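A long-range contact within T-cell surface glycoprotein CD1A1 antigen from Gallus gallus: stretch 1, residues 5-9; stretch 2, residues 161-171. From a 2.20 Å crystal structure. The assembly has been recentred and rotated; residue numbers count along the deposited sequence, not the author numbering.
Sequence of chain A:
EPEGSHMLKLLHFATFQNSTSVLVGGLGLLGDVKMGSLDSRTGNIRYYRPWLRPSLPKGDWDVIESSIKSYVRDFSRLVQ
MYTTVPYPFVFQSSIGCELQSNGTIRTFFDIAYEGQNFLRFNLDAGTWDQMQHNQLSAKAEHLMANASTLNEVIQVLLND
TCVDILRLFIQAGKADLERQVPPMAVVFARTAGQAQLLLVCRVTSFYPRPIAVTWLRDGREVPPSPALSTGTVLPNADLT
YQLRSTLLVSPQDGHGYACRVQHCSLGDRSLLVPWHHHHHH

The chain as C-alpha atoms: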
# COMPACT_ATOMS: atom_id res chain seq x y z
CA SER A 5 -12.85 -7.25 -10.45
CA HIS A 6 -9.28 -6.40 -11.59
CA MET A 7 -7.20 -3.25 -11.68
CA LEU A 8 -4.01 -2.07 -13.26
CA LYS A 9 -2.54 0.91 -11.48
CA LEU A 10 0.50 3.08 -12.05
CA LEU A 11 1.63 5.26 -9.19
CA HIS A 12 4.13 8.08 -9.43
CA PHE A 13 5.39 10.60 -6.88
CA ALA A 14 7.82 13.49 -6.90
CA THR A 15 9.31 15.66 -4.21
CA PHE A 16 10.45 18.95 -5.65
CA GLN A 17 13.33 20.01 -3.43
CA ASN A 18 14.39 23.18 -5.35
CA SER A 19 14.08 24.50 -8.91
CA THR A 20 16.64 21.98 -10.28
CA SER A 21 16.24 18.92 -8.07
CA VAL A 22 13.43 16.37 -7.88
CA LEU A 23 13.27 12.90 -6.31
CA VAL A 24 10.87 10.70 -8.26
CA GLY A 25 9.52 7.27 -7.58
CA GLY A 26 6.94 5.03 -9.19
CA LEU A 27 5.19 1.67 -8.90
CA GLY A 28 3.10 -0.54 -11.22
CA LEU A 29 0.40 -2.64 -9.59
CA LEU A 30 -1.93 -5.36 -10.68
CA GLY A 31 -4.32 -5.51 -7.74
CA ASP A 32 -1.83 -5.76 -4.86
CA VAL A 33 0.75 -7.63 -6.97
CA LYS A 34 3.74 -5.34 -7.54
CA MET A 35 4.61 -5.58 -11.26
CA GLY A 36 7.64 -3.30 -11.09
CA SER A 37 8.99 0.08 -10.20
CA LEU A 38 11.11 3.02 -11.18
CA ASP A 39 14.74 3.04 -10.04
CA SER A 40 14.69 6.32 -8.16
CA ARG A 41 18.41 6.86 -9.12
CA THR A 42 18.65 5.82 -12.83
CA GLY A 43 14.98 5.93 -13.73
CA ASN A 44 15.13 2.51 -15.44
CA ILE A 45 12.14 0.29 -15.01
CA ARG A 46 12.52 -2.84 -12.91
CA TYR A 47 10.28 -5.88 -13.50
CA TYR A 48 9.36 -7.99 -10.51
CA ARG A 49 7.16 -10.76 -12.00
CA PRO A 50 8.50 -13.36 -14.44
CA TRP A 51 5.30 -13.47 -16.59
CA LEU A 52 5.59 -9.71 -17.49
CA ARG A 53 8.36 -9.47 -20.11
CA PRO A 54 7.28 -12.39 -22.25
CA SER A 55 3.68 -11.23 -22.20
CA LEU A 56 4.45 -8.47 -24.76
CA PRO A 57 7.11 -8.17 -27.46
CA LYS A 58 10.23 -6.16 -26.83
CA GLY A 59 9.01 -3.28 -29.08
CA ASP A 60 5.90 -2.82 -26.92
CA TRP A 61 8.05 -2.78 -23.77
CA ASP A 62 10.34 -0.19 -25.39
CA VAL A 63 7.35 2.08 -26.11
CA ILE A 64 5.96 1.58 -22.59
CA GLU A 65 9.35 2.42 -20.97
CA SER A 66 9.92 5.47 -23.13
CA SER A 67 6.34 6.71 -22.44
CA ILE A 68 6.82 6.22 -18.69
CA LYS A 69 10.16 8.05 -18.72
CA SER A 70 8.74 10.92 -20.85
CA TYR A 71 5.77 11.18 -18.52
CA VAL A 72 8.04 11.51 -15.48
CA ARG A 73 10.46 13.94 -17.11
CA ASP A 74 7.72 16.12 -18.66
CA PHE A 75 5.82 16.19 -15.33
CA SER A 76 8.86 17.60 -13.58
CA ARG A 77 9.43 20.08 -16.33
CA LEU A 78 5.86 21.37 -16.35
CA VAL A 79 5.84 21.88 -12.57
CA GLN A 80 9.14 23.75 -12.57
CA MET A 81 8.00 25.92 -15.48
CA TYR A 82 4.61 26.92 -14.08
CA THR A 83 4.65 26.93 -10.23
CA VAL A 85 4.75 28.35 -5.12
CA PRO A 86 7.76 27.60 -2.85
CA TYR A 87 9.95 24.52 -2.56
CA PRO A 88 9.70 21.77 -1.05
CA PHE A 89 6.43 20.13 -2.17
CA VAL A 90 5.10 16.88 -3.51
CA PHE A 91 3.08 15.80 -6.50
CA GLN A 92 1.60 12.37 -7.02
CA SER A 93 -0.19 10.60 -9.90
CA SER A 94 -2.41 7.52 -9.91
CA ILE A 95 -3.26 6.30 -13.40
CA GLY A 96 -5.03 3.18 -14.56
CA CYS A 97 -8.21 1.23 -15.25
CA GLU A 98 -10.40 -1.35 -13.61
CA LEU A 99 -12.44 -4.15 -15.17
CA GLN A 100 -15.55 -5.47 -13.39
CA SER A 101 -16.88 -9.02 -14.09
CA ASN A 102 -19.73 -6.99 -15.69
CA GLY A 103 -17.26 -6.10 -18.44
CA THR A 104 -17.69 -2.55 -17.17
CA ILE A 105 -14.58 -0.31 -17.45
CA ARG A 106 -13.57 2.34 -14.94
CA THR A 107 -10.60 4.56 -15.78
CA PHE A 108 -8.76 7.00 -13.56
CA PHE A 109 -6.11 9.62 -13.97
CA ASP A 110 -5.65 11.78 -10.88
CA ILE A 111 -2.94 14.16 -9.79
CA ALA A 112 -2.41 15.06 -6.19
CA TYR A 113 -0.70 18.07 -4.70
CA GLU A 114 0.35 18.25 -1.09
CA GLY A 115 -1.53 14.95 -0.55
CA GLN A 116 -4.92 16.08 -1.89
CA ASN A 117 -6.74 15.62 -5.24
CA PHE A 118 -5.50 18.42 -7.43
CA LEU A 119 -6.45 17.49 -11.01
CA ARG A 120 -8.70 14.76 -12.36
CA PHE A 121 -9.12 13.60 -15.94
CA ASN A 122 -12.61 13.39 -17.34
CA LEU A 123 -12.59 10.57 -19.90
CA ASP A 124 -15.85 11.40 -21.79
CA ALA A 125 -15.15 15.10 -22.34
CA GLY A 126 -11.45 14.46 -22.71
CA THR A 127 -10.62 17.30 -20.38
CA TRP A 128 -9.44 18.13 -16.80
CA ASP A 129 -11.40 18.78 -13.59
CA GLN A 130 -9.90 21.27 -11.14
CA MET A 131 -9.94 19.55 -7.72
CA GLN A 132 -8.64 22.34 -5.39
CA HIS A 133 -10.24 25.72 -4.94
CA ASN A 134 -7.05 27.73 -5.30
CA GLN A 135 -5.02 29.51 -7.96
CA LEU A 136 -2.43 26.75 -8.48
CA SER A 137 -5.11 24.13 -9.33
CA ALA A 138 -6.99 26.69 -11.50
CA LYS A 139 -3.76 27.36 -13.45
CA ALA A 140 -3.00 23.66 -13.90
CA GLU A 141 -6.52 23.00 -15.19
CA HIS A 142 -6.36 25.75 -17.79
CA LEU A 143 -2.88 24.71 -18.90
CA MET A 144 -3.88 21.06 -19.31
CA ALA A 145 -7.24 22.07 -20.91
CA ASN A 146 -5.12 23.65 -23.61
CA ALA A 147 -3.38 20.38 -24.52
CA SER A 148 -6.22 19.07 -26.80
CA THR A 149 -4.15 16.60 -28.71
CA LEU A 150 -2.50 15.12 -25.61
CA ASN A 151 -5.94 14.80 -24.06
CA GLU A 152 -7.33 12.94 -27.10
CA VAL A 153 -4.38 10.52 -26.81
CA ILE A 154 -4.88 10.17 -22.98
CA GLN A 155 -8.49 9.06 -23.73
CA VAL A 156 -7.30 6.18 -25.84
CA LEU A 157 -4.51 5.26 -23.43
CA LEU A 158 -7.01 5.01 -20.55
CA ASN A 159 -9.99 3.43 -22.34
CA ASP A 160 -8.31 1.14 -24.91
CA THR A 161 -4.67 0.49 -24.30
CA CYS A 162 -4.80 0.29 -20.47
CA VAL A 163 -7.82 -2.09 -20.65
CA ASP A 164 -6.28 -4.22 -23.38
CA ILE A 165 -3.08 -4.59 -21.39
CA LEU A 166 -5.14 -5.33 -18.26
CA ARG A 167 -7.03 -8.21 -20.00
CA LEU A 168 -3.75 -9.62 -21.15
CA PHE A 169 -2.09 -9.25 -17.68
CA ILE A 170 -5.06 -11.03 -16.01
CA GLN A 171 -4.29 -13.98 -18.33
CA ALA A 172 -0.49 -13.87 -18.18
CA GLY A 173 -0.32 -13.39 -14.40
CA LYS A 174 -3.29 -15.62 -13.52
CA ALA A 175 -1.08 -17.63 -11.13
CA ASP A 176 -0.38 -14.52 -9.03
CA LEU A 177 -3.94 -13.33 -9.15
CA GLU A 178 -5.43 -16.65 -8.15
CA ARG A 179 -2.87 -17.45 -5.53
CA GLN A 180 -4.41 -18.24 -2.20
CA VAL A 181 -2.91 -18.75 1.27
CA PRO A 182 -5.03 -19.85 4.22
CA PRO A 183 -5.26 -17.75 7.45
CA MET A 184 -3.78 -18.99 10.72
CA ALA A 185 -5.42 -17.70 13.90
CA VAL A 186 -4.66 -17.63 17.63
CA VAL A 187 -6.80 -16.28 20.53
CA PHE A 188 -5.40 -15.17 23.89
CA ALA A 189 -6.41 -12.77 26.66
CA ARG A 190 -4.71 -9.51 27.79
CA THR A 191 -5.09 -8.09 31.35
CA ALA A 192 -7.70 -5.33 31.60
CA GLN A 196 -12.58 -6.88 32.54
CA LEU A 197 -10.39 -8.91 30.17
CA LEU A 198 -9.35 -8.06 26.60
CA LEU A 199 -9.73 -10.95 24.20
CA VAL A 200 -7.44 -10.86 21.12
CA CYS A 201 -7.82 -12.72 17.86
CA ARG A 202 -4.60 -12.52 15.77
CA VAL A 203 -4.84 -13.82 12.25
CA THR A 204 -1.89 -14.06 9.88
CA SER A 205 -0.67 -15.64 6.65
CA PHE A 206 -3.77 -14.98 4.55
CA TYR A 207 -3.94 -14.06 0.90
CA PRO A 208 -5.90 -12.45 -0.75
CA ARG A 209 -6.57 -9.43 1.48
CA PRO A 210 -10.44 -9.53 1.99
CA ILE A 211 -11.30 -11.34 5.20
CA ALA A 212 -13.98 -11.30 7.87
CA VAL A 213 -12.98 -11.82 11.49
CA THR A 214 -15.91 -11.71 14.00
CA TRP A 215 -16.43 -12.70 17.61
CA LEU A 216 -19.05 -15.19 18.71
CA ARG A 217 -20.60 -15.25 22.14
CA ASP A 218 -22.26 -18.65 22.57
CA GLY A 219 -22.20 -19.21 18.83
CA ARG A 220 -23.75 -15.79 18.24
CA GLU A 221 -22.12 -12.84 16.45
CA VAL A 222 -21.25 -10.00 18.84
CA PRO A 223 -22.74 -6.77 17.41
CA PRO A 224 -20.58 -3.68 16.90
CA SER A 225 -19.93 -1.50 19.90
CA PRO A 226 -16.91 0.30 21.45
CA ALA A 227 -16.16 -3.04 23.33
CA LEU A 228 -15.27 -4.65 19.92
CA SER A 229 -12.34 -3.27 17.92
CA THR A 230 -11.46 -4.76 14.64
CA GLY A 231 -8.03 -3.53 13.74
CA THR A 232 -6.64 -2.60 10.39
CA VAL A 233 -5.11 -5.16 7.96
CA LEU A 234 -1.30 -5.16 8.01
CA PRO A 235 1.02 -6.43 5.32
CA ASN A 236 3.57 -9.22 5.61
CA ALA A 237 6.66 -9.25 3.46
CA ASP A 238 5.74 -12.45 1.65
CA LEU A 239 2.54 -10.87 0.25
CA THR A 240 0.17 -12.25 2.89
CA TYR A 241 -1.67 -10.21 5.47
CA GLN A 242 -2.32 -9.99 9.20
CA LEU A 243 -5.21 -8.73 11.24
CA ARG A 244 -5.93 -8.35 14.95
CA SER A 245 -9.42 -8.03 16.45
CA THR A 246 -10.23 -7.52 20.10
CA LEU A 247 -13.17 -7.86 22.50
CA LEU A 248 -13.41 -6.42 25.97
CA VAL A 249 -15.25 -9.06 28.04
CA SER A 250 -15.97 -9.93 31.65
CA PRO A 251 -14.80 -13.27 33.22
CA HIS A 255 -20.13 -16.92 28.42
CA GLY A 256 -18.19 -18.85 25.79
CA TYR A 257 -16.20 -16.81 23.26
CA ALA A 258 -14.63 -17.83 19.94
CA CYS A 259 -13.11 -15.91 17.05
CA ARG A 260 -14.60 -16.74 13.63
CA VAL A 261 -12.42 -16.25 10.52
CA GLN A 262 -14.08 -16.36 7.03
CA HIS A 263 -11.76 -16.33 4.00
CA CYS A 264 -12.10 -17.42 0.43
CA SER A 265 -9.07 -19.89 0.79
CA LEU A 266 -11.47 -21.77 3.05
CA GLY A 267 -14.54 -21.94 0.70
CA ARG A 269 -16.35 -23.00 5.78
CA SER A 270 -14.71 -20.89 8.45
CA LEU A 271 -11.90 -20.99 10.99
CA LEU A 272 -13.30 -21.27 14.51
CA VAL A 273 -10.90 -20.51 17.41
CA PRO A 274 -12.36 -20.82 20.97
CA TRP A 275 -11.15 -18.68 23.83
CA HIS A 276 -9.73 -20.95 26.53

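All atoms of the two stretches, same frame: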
# COMPACT_ATOMS: atom_id res chain seq x y z
N SER A 5 -13.54 -8.59 -10.32
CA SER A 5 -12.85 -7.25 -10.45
C SER A 5 -11.30 -7.25 -10.46
O SER A 5 -10.65 -7.80 -9.57
CB SER A 5 -13.40 -6.24 -9.43
OG SER A 5 -12.47 -5.22 -9.11
N HIS A 6 -10.73 -6.59 -11.48
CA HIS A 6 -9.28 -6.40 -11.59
C HIS A 6 -8.89 -4.97 -11.93
O HIS A 6 -9.65 -4.22 -12.54
CB HIS A 6 -8.73 -7.33 -12.68
CG HIS A 6 -8.91 -8.77 -12.35
ND1 HIS A 6 -10.01 -9.50 -12.76
CD2 HIS A 6 -8.17 -9.61 -11.59
CE1 HIS A 6 -9.93 -10.73 -12.29
NE2 HIS A 6 -8.81 -10.83 -11.59
N MET A 7 -7.66 -4.62 -11.58
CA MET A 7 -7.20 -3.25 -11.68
C MET A 7 -5.73 -3.22 -12.02
O MET A 7 -4.93 -3.97 -11.47
CB MET A 7 -7.43 -2.55 -10.34
CG MET A 7 -6.71 -1.23 -10.16
SD MET A 7 -7.22 -0.35 -8.64
CE MET A 7 -8.83 0.24 -9.11
N LEU A 8 -5.37 -2.32 -12.91
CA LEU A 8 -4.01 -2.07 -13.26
C LEU A 8 -3.81 -0.65 -12.81
O LEU A 8 -4.60 0.23 -13.26
CB LEU A 8 -3.82 -2.15 -14.79
CG LEU A 8 -2.42 -1.82 -15.29
CD1 LEU A 8 -1.48 -2.58 -14.42
CD2 LEU A 8 -2.30 -2.30 -16.62
N LYS A 9 -2.77 -0.41 -12.00
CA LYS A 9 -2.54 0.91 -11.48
C LYS A 9 -1.07 1.35 -11.50
O LYS A 9 -0.17 0.65 -10.99
CB LYS A 9 -3.04 0.99 -10.03
CG LYS A 9 -3.06 2.37 -9.49
CD LYS A 9 -3.18 2.37 -7.96
CE LYS A 9 -4.54 2.07 -7.44
NZ LYS A 9 -4.42 1.50 -6.03
N THR A 161 -5.92 1.14 -24.52
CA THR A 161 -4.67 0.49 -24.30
C THR A 161 -4.47 -0.03 -22.85
O THR A 161 -4.00 -1.15 -22.67
CB THR A 161 -3.46 1.21 -24.99
OG1 THR A 161 -2.38 1.44 -24.09
CG2 THR A 161 -3.85 2.40 -25.79
N CYS A 162 -4.86 0.77 -21.85
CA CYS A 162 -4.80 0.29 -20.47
C CYS A 162 -5.65 -0.97 -20.26
O CYS A 162 -5.17 -1.93 -19.69
CB CYS A 162 -5.31 1.36 -19.51
SG CYS A 162 -4.80 1.00 -17.89
N VAL A 163 -6.89 -0.95 -20.74
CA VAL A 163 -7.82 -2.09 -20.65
C VAL A 163 -7.30 -3.34 -21.39
O VAL A 163 -7.33 -4.47 -20.85
CB VAL A 163 -9.25 -1.68 -21.20
CG1 VAL A 163 -10.16 -2.87 -21.39
CG2 VAL A 163 -9.90 -0.64 -20.30
N ASP A 164 -6.82 -3.13 -22.62
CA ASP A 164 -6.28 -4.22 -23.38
C ASP A 164 -5.11 -4.87 -22.66
O ASP A 164 -5.01 -6.09 -22.65
CB ASP A 164 -5.80 -3.75 -24.72
CG ASP A 164 -6.94 -3.32 -25.66
OD1 ASP A 164 -8.16 -3.45 -25.32
OD2 ASP A 164 -6.57 -2.84 -26.76
N ILE A 165 -4.21 -4.06 -22.13
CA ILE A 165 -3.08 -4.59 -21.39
C ILE A 165 -3.55 -5.30 -20.10
O ILE A 165 -3.06 -6.40 -19.77
CB ILE A 165 -2.04 -3.53 -21.07
CG1 ILE A 165 -1.38 -3.08 -22.38
CG2 ILE A 165 -1.00 -4.10 -20.05
CD1 ILE A 165 -0.58 -1.78 -22.31
N LEU A 166 -4.50 -4.68 -19.41
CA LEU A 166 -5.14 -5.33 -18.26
C LEU A 166 -5.62 -6.76 -18.60
O LEU A 166 -5.21 -7.71 -17.92
CB LEU A 166 -6.28 -4.47 -17.62
CG LEU A 166 -6.99 -5.07 -16.40
CD1 LEU A 166 -6.00 -5.58 -15.30
CD2 LEU A 166 -8.07 -4.18 -15.74
N ARG A 167 -6.45 -6.90 -19.66
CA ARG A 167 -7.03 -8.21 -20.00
C ARG A 167 -5.93 -9.23 -20.18
O ARG A 167 -6.01 -10.36 -19.70
CB ARG A 167 -7.83 -8.18 -21.29
CG ARG A 167 -9.06 -7.37 -21.17
CD ARG A 167 -9.98 -7.58 -22.37
NE ARG A 167 -11.28 -7.91 -21.79
CZ ARG A 167 -12.28 -7.04 -21.64
NH1 ARG A 167 -12.19 -5.79 -22.10
NH2 ARG A 167 -13.41 -7.46 -21.06
N LEU A 168 -4.90 -8.80 -20.89
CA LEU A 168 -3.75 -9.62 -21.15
C LEU A 168 -2.95 -9.98 -19.87
O LEU A 168 -2.47 -11.11 -19.75
CB LEU A 168 -2.87 -8.84 -22.09
CG LEU A 168 -1.46 -9.33 -22.19
CD1 LEU A 168 -1.40 -10.47 -23.20
CD2 LEU A 168 -0.71 -8.13 -22.69
N PHE A 169 -2.79 -9.02 -18.95
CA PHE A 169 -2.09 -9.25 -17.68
C PHE A 169 -2.87 -10.21 -16.74
O PHE A 169 -2.27 -11.05 -16.04
CB PHE A 169 -1.80 -7.91 -16.96
CG PHE A 169 -0.62 -7.13 -17.54
CD1 PHE A 169 0.08 -7.60 -18.66
CD2 PHE A 169 -0.22 -5.93 -16.97
CE1 PHE A 169 1.18 -6.90 -19.16
CE2 PHE A 169 0.88 -5.22 -17.49
CZ PHE A 169 1.59 -5.72 -18.59
N ILE A 170 -4.20 -10.07 -16.72
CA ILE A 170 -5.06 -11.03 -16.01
C ILE A 170 -4.76 -12.48 -16.48
O ILE A 170 -4.66 -13.39 -15.66
CB ILE A 170 -6.56 -10.74 -16.18
CG1 ILE A 170 -6.92 -9.37 -15.60
CG2 ILE A 170 -7.43 -11.89 -15.56
CD1 ILE A 170 -8.33 -8.91 -15.95
N GLN A 171 -4.58 -12.66 -17.79
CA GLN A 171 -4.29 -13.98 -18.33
C GLN A 171 -2.86 -14.40 -18.07
O GLN A 171 -2.63 -15.51 -17.66
CB GLN A 171 -4.60 -14.09 -19.83
CG GLN A 171 -6.07 -14.45 -20.22
CD GLN A 171 -6.82 -15.22 -19.11
OE1 GLN A 171 -7.78 -14.69 -18.51
NE2 GLN A 171 -6.38 -16.44 -18.83

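Strand 6-9 packs against helix 161-171, their axes approaching to 8.6 Å with 118° between their N-to-C directions. No hydrogen bond crosses the interface, which buries 342 Å² and is held by packing alone. The alternation of the extended strand decides which side chains face the helix: H6 and L8 direct their CA-to-CB bonds toward the helix, whereas M7 and K9 direct theirs away.

L8 gives up the most surface. Its chi1 of 177° (t) and chi2 of 47° (p) place CD2 in a pocket formed by successive turns of the helix, where it lies 4.1 Å from CG2 of I165, 4.2 Å from CD2 of F169 and 4.3 Å from SG of C162. A single methyl thus reaches three side chains, spaced three and four residues apart. The ring of F169, with chi1 at -77° (m), meets this methyl obliquely. The CA-to-CB bonds of C162 and I165 run sideways relative to the strand, yet SG and CG2 still reach the methyl.

L166 adopts the same t, p conformation as L8, with chi angles of -179° and 49°, and extends its two methyls to the strand. CD1 packs 4.1 Å from CB of L8 and also lies 4.0 Å from the backbone C of M7, while CD2 comes within 3.6 Å of O of H6. The leucine therefore covers the backbone between the two inward-facing strand residues, which is how M7 is touched although its CA-to-CB bond points away.

One turn further along, I170 has chi1 of -62° (m) and chi2 of 170° (t), an extended arrangement that carries CD1 to 3.6 Å from CG of H6. The m rotamer of H6, chi1 -63° with chi2 93°, presents a ring face to this side chain: CG1 of I170 sits 4.2 Å from the centroid of the H6 ring, 24° off the normal, in a CH-pi contact.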